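Heat-inducible transcription repressor hrcA homolog (Thermotoga maritima, PDB 1STZ) represses class I heat-shock operons such as grpE-dnaK-dnaJ and groELS, binding DNA at the CIRCE element and thereby holding back their heat-shock induction. Local coordinates at the interface of chains A and B and the interface of chains A and C. Sequence-based numbering; all coordinates share one arbitrary frame. Chains: chain A/B/C, Heat-inducible transcription repressor hrcA homolog.

Contact 1: the interface of chains A and B. Residues chain A 240, 247, 250-251, 254; chain B 240-241, 245-247.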
loop_
_atom_site.group_PDB
_atom_site.type_symbol
_atom_site.label_atom_id
_atom_site.label_comp_id
_atom_site.label_asym_id
_atom_site.label_seq_id
_atom_site.Cartn_x
_atom_site.Cartn_y
_atom_site.Cartn_z
ATOM N N LEU A 240 -22.940 -6.427 -1.874
ATOM C CA LEU A 240 -23.532 -6.968 -3.100
ATOM C C LEU A 240 -22.778 -8.157 -3.703
ATOM O O LEU A 240 -23.351 -8.923 -4.476
ATOM C CB LEU A 240 -23.615 -5.878 -4.161
ATOM C CG LEU A 240 -24.309 -4.577 -3.791
ATOM C CD1 LEU A 240 -24.023 -3.555 -4.875
ATOM C CD2 LEU A 240 -25.791 -4.815 -3.658
ATOM N N LEU A 247 -30.947 -9.024 -1.529
ATOM C CA LEU A 247 -31.336 -7.653 -1.828
ATOM C C LEU A 247 -32.104 -7.049 -0.663
ATOM O O LEU A 247 -31.844 -5.917 -0.270
ATOM C CB LEU A 247 -32.201 -7.612 -3.084
ATOM C CG LEU A 247 -32.102 -6.420 -4.024
ATOM C CD1 LEU A 247 -33.257 -6.431 -5.029
ATOM C CD2 LEU A 247 -32.064 -5.120 -3.282
ATOM N N ILE A 250 -29.939 -6.139 2.315
ATOM C CA ILE A 250 -29.177 -4.934 2.054
ATOM C C ILE A 250 -30.028 -3.661 2.145
ATOM O O ILE A 250 -29.604 -2.681 2.768
ATOM C CB ILE A 250 -28.443 -5.026 0.698
ATOM C CG1 ILE A 250 -27.405 -6.156 0.747
ATOM C CG2 ILE A 250 -27.725 -3.716 0.395
ATOM C CD1 ILE A 250 -26.887 -6.588 -0.615
ATOM N N ARG A 251 -31.206 -3.681 1.548
ATOM C CA ARG A 251 -32.171 -2.596 1.714
ATOM C C ARG A 251 -32.463 -2.391 3.202
ATOM O O ARG A 251 -32.496 -1.269 3.670
ATOM C CB ARG A 251 -33.473 -2.893 0.998
ATOM C CG ARG A 251 -33.406 -2.820 -0.499
ATOM C CD ARG A 251 -34.645 -3.365 -1.164
ATOM N NE ARG A 251 -34.674 -3.054 -2.581
ATOM C CZ ARG A 251 -35.442 -3.669 -3.468
ATOM N NH1 ARG A 251 -36.292 -4.617 -3.107
ATOM N NH2 ARG A 251 -35.389 -3.307 -4.738
ATOM N N LEU A 254 -29.549 -0.501 4.876
ATOM C CA LEU A 254 -29.432 0.891 4.466
ATOM C C LEU A 254 -30.517 1.719 5.146
ATOM O O LEU A 254 -30.275 2.834 5.529
ATOM C CB LEU A 254 -29.536 1.024 2.951
ATOM C CG LEU A 254 -28.331 0.425 2.226
ATOM C CD1 LEU A 254 -28.582 0.343 0.710
ATOM C CD2 LEU A 254 -27.060 1.209 2.538
ATOM N N LEU B 240 -30.412 0.201 -5.512
ATOM C CA LEU B 240 -30.874 -0.767 -4.522
ATOM C C LEU B 240 -32.285 -0.509 -4.013
ATOM O O LEU B 240 -32.893 -1.413 -3.475
ATOM C CB LEU B 240 -29.888 -0.867 -3.350
ATOM C CG LEU B 240 -28.675 -1.736 -3.700
ATOM C CD1 LEU B 240 -27.396 -1.185 -3.131
ATOM C CD2 LEU B 240 -28.896 -3.152 -3.230
ATOM N N LYS B 241 -32.818 0.694 -4.207
ATOM C CA LYS B 241 -34.174 1.027 -3.765
ATOM C C LYS B 241 -35.190 1.116 -4.914
ATOM O O LYS B 241 -36.343 1.513 -4.716
ATOM C CB LYS B 241 -34.138 2.333 -2.968
ATOM C CG LYS B 241 -33.217 2.243 -1.745
ATOM C CD LYS B 241 -33.157 3.530 -0.937
ATOM C CE LYS B 241 -32.090 3.434 0.137
ATOM N NZ LYS B 241 -30.825 4.158 -0.233
ATOM N N LEU B 245 -35.463 -3.537 -10.075
ATOM C CA LEU B 245 -34.154 -4.156 -10.244
ATOM C C LEU B 245 -33.911 -5.223 -9.189
ATOM O O LEU B 245 -34.284 -5.061 -8.025
ATOM C CB LEU B 245 -33.044 -3.096 -10.173
ATOM C CG LEU B 245 -33.097 -1.996 -11.224
ATOM C CD1 LEU B 245 -32.028 -0.959 -10.951
ATOM C CD2 LEU B 245 -32.933 -2.590 -12.609
ATOM N N THR B 246 -33.268 -6.309 -9.599
ATOM C CA THR B 246 -32.871 -7.366 -8.674
ATOM C C THR B 246 -31.389 -7.252 -8.365
ATOM O O THR B 246 -30.653 -6.489 -8.996
ATOM C CB THR B 246 -33.098 -8.738 -9.295
ATOM O OG1 THR B 246 -32.233 -8.877 -10.431
ATOM C CG2 THR B 246 -34.535 -8.881 -9.846
ATOM N N LEU B 247 -30.972 -8.073 -7.414
ATOM C CA LEU B 247 -29.578 -8.190 -7.024
ATOM C C LEU B 247 -28.737 -8.637 -8.220
ATOM O O LEU B 247 -27.634 -8.142 -8.418
ATOM C CB LEU B 247 -29.437 -9.190 -5.881
ATOM C CG LEU B 247 -28.441 -8.883 -4.769
ATOM C CD1 LEU B 247 -28.070 -10.183 -4.057
ATOM C CD2 LEU B 247 -27.212 -8.174 -5.256
#

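Contact 2: the interface of chains A and C. Residues chain A 104, 106-108, 323; chain C 182, 184, 187, 214-216.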
loop_
_atom_site.group_PDB
_atom_site.type_symbol
_atom_site.label_atom_id
_atom_site.label_comp_id
_atom_site.label_asym_id
_atom_site.label_seq_id
_atom_site.Cartn_x
_atom_site.Cartn_y
_atom_site.Cartn_z
ATOM N N ALA A 104 -1.096 -6.063 5.325
ATOM C CA ALA A 104 -2.010 -5.221 4.570
ATOM C C ALA A 104 -2.514 -4.042 5.399
ATOM O O ALA A 104 -2.493 -2.897 4.944
ATOM C CB ALA A 104 -3.171 -6.036 4.054
ATOM N N GLU A 106 -1.204 -2.812 8.113
ATOM C CA GLU A 106 -0.090 -1.967 8.546
ATOM C C GLU A 106 0.319 -0.919 7.504
ATOM O O GLU A 106 1.070 0.007 7.845
ATOM C CB GLU A 106 1.126 -2.804 8.921
ATOM C CG GLU A 106 0.965 -3.616 10.197
ATOM C CD GLU A 106 2.204 -4.455 10.485
ATOM O OE1 GLU A 106 2.068 -5.564 11.076
ATOM O OE2 GLU A 106 3.328 -4.009 10.101
ATOM N N THR A 107 -0.167 -1.040 6.264
ATOM C CA THR A 107 0.036 0.008 5.263
ATOM C C THR A 107 -0.772 1.263 5.536
ATOM O O THR A 107 -0.566 2.288 4.878
ATOM C CB THR A 107 -0.266 -0.456 3.829
ATOM O OG1 THR A 107 -1.686 -0.671 3.654
ATOM C CG2 THR A 107 0.435 -1.783 3.504
ATOM N N PHE A 108 -1.698 1.200 6.486
ATOM C CA PHE A 108 -2.465 2.387 6.807
ATOM C C PHE A 108 -1.523 3.459 7.342
ATOM O O PHE A 108 -0.715 3.219 8.234
ATOM C CB PHE A 108 -3.562 2.136 7.825
ATOM C CG PHE A 108 -4.404 3.348 8.093
ATOM C CD1 PHE A 108 -5.310 3.794 7.156
ATOM C CD2 PHE A 108 -4.249 4.083 9.255
ATOM C CE1 PHE A 108 -6.080 4.939 7.379
ATOM C CE2 PHE A 108 -5.035 5.241 9.488
ATOM C CZ PHE A 108 -5.944 5.652 8.551
ATOM N N TYR A 323 -6.975 -2.480 14.708
ATOM C CA TYR A 323 -5.813 -1.707 14.227
ATOM C C TYR A 323 -6.213 -0.315 13.747
ATOM O O TYR A 323 -5.616 0.667 14.154
ATOM C CB TYR A 323 -5.085 -2.448 13.106
ATOM C CG TYR A 323 -3.736 -1.873 12.726
ATOM C CD1 TYR A 323 -2.564 -2.309 13.351
ATOM C CD2 TYR A 323 -3.619 -0.910 11.733
ATOM C CE1 TYR A 323 -1.333 -1.796 12.996
ATOM C CE2 TYR A 323 -2.387 -0.396 11.374
ATOM C CZ TYR A 323 -1.259 -0.830 12.007
ATOM O OH TYR A 323 -0.046 -0.319 11.631
ATOM N N LEU C 182 -3.831 -7.171 -0.970
ATOM C CA LEU C 182 -3.878 -5.763 -1.243
ATOM C C LEU C 182 -3.345 -5.576 -2.656
ATOM O O LEU C 182 -2.714 -6.474 -3.206
ATOM C CB LEU C 182 -2.968 -5.057 -0.233
ATOM C CG LEU C 182 -3.327 -3.652 0.209
ATOM C CD1 LEU C 182 -4.755 -3.587 0.667
ATOM C CD2 LEU C 182 -2.373 -3.231 1.306
ATOM N N TRP C 184 -0.631 -4.727 -4.216
ATOM C CA TRP C 184 0.772 -4.589 -3.841
ATOM C C TRP C 184 1.569 -3.840 -4.892
ATOM O O TRP C 184 2.606 -3.262 -4.578
ATOM C CB TRP C 184 1.396 -5.959 -3.561
ATOM C CG TRP C 184 0.744 -6.649 -2.385
ATOM C CD1 TRP C 184 -0.036 -7.777 -2.418
ATOM C CD2 TRP C 184 0.805 -6.249 -1.017
ATOM N NE1 TRP C 184 -0.461 -8.096 -1.149
ATOM C CE2 TRP C 184 0.041 -7.171 -0.270
ATOM C CE3 TRP C 184 1.421 -5.193 -0.337
ATOM C CZ2 TRP C 184 -0.122 -7.066 1.115
ATOM C CZ3 TRP C 184 1.262 -5.097 1.043
ATOM C CH2 TRP C 184 0.508 -6.035 1.753
ATOM N N ILE C 187 1.417 -0.287 -3.688
ATOM C CA ILE C 187 2.346 -0.149 -2.563
ATOM C C ILE C 187 3.788 -0.029 -3.060
ATOM O O ILE C 187 4.539 0.814 -2.562
ATOM C CB ILE C 187 2.214 -1.330 -1.579
ATOM C CG1 ILE C 187 0.788 -1.414 -0.990
ATOM C CG2 ILE C 187 3.255 -1.244 -0.499
ATOM C CD1 ILE C 187 0.275 -0.147 -0.346
ATOM N N SER C 214 4.137 4.530 8.761
ATOM C CA SER C 214 3.242 3.383 8.998
ATOM C C SER C 214 4.033 2.172 9.464
ATOM O O SER C 214 5.261 2.172 9.410
ATOM C CB SER C 214 2.499 3.036 7.718
ATOM O OG SER C 214 3.398 2.526 6.764
ATOM N N GLY C 215 3.325 1.152 9.942
ATOM C CA GLY C 215 3.960 -0.082 10.383
ATOM C C GLY C 215 4.629 -0.791 9.220
ATOM O O GLY C 215 5.718 -1.339 9.361
ATOM N N PHE C 216 3.992 -0.748 8.060
ATOM C CA PHE C 216 4.539 -1.364 6.872
ATOM C C PHE C 216 5.878 -0.703 6.473
ATOM O O PHE C 216 6.845 -1.371 6.220
ATOM C CB PHE C 216 3.562 -1.272 5.686
ATOM C CG PHE C 216 4.164 -1.764 4.400
ATOM C CD1 PHE C 216 4.275 -3.120 4.156
ATOM C CD2 PHE C 216 4.679 -0.885 3.477
ATOM C CE1 PHE C 216 4.857 -3.578 3.002
ATOM C CE2 PHE C 216 5.242 -1.344 2.321
ATOM C CZ PHE C 216 5.344 -2.681 2.089
HETATM O O HOH W 1 0.297 1.807 10.417
HETATM O O HOH W 2 2.195 2.344 4.221
#

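Contact 3: the interface of chains A and B. Residues chain A 112-115, 170, 173; chain B 161, 175.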
loop_
_atom_site.group_PDB
_atom_site.type_symbol
_atom_site.label_atom_id
_atom_site.label_comp_id
_atom_site.label_asym_id
_atom_site.label_seq_id
_atom_site.Cartn_x
_atom_site.Cartn_y
_atom_site.Cartn_z
ATOM N N PRO A 112 1.730 12.337 6.740
ATOM C CA PRO A 112 1.622 13.699 7.214
ATOM C C PRO A 112 0.336 14.378 6.752
ATOM O O PRO A 112 0.343 15.583 6.703
ATOM C CB PRO A 112 2.875 14.348 6.618
ATOM C CG PRO A 112 3.195 13.526 5.402
ATOM C CD PRO A 112 2.290 12.337 5.380
ATOM N N LEU A 113 -0.735 13.652 6.445
ATOM C CA LEU A 113 -2.023 14.304 6.169
ATOM C C LEU A 113 -2.535 15.095 7.375
ATOM O O LEU A 113 -2.392 14.659 8.502
ATOM C CB LEU A 113 -3.087 13.291 5.761
ATOM C CG LEU A 113 -2.777 12.440 4.537
ATOM C CD1 LEU A 113 -3.933 11.518 4.315
ATOM C CD2 LEU A 113 -2.490 13.317 3.323
ATOM N N ALA A 114 -3.123 16.256 7.117
ATOM C CA ALA A 114 -3.619 17.157 8.146
ATOM C C ALA A 114 -5.139 17.425 8.053
ATOM O O ALA A 114 -5.671 18.163 8.850
ATOM C CB ALA A 114 -2.839 18.482 8.063
ATOM N N ASP A 115 -5.825 16.841 7.075
ATOM C CA ASP A 115 -7.269 17.011 6.889
ATOM C C ASP A 115 -7.938 15.802 7.546
ATOM O O ASP A 115 -7.779 14.680 7.086
ATOM C CB ASP A 115 -7.613 17.075 5.386
ATOM C CG ASP A 115 -9.116 17.321 5.096
ATOM O OD1 ASP A 115 -9.985 17.213 5.993
ATOM O OD2 ASP A 115 -9.512 17.639 3.950
ATOM N N VAL A 170 -6.756 20.876 9.338
ATOM C CA VAL A 170 -7.187 21.838 8.319
ATOM C C VAL A 170 -8.376 21.242 7.566
ATOM O O VAL A 170 -8.276 20.157 6.984
ATOM C CB VAL A 170 -6.032 22.122 7.355
ATOM C CG1 VAL A 170 -6.408 23.182 6.332
ATOM C CG2 VAL A 170 -4.779 22.537 8.137
ATOM N N VAL A 173 -10.926 22.635 2.832
ATOM C CA VAL A 173 -9.980 23.195 1.887
ATOM C C VAL A 173 -10.619 23.293 0.502
ATOM O O VAL A 173 -11.071 22.301 -0.065
ATOM C CB VAL A 173 -8.656 22.402 1.832
ATOM C CG1 VAL A 173 -7.601 23.203 1.107
ATOM C CG2 VAL A 173 -8.161 22.115 3.218
ATOM N N ILE B 161 -0.166 23.781 2.990
ATOM C CA ILE B 161 -1.036 23.257 1.963
ATOM C C ILE B 161 -0.241 23.084 0.656
ATOM O O ILE B 161 0.402 23.999 0.166
ATOM C CB ILE B 161 -2.268 24.186 1.777
ATOM C CG1 ILE B 161 -3.169 24.127 3.010
ATOM C CG2 ILE B 161 -3.068 23.782 0.550
ATOM C CD1 ILE B 161 -4.019 25.353 3.215
ATOM N N PRO B 175 -3.690 19.361 2.583
ATOM C CA PRO B 175 -3.116 19.866 3.830
ATOM C C PRO B 175 -2.138 18.835 4.422
ATOM O O PRO B 175 -2.426 17.640 4.445
ATOM C CB PRO B 175 -4.339 20.077 4.727
ATOM C CG PRO B 175 -5.509 20.011 3.818
ATOM C CD PRO B 175 -5.140 19.133 2.680
HETATM O O HOH W 3 -4.689 16.098 4.256
#

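Contact 1: the interface of chains A and B
A:Leu240 and B:Leu240 meet tip to tip, the methyl CD2 of A:Leu240 lying 3.5 Å from CD2 of B:Leu240. The same B:Leu240 methyl is crossed at a slant by A:Leu247, whose CD2 comes within 3.7 Å of it, while CG2 of A:Ile250, also at a slant, lies 3.9 Å from the same CD2; branched aliphatic chains suit this place because their branching lets several methyls close round CD2 of B:Leu240. The other branch of A:Leu247, CD1, turns to the backbone of B:Leu245 and B:Thr246. Beside this cluster, A:Arg251 runs extended from CG, which is anti to its own carbonyl carbon (chi1 -72°), and brings NE to the backbone oxygen O of B:Leu240 in a nearly straight hydrogen bond of 2.6 Å. The acceptor lies in the guanidinium plane, approached almost along its C=O axis, and A:Leu247 CD2 covers part of one face of the guanidinium. An alanine in place of A:Arg251 would probably leave the B:Leu240 carbonyl without this donor and bare the flank of A:Leu247. The patch sets helices 236-241 and 247-256 of chain A against helix 236-240, the following loop and the start of helix 247-256 of chain B, within a two-fold interface.

Contact 2: the interface of chains A and C
The amino-terminal end of helix 215-224 in chain C receives the carboxy-terminal end of the short helix 103-106 of chain A. Here the backbone N of C:Phe216 donates to O of A:Glu106 at 3.0 Å; the donor sits well above the carbonyl plane, 63° out of it. C:Gly215, with no side chain, lets the A:Glu106 backbone come near, and its N reaches a water at 3.1 Å. That water also contacts the backbone oxygens of A:Glu106 and A:Phe108 and lies in the ring plane of A:Tyr323 beside its phenol OH. A second water bridges the hydroxyl OG of C:Ser214 to O of A:Thr107.

A:Thr107 serves both polar and apolar needs. Its OG1, between backbone N and carbonyl carbon (chi1 70°), turns back to O of A:Ala104 at 2.7 Å, which satisfies the hydroxyl and fixes the side chain's rotation. Its methyl CG2 then faces C:Phe216, 3.8 Å from ring atom CG, with the two side chains set obliquely. C:Leu182 meets A:Thr107 tip to tip, its CD2 lying 3.5 Å from OG1 and 3.8 Å from CG2 of A:Thr107. The small A:Ala104 lets the C:Trp184 ring approach, its rim atom CH2 lying 3.9 Å from CA.

The site attaches chain C to chain A through a direct backbone hydrogen bond, water bridges and apolar side-chain packing; the interface as a whole is not an exact two-fold, and it may reflect crystal packing rather than the functional dimer.

Contact 3: the interface of chains A and B
The backbone oxygen O of B:Pro175 is gripped by the N-H of A:Ala114, at 3.1 Å from N, and by a water at 2.7 Å. The amide approaches from above the carbonyl plane, 55° out of it. The water in turn lies 3.1 Å from the backbone N of A:Asp115, linking that second amide to the same acceptor. Proline suits this place: it has no N-H to satisfy, yet offers its carbonyl and a compact, rigid ring.

That ring packs against carbon atoms of chain A. A:Val173 slides past it in the opposite direction, and its methyl CG2 presses on ring atom CG of B:Pro175 at 3.4 Å, a tight fit. CG2 of A:Val173 is anti to its own carbonyl carbon (chi1 -166° for the CG1 branch), which turns it to the ring. A:Val170 lies at a slant, with its branch carbon CB 3.7 Å from CB of B:Pro175; valine's branching so near the backbone gives a broad surface without a long, mobile chain. CB of A:Asp115 adds a contact at 3.9 Å to CG of B:Pro175, and the small methyl of A:Ala114 lets its own amide come close to the proline carbonyl. B:Ile161, on strand 159-166, lies nearby.

By fastening strand 173-177 of chain B against strand 169-177 and the loop before helix 116-131 of chain A, the site would support the dimerization of the repressor.

Contact 1 and contact 3 both join chains A and B, with centres of their C-alpha atoms about 36 Å apart, so the pair is held at well-separated places, each repeated by the two-fold symmetry. Contact 2 brings in chain C, its C-alpha centre about 32 Å from that of contact 1 and 21 Å from that of contact 3. In chain A, contacts 2 and 3 use neighbouring stretches, residues 104-108 and 112-115, together with A:Tyr323 and strand 169-177 respectively, whereas contact 1 draws on helices 236-241 and 247-256. The spread A-B contacts fit a repressor dimer; the third chain may belong to the crystal.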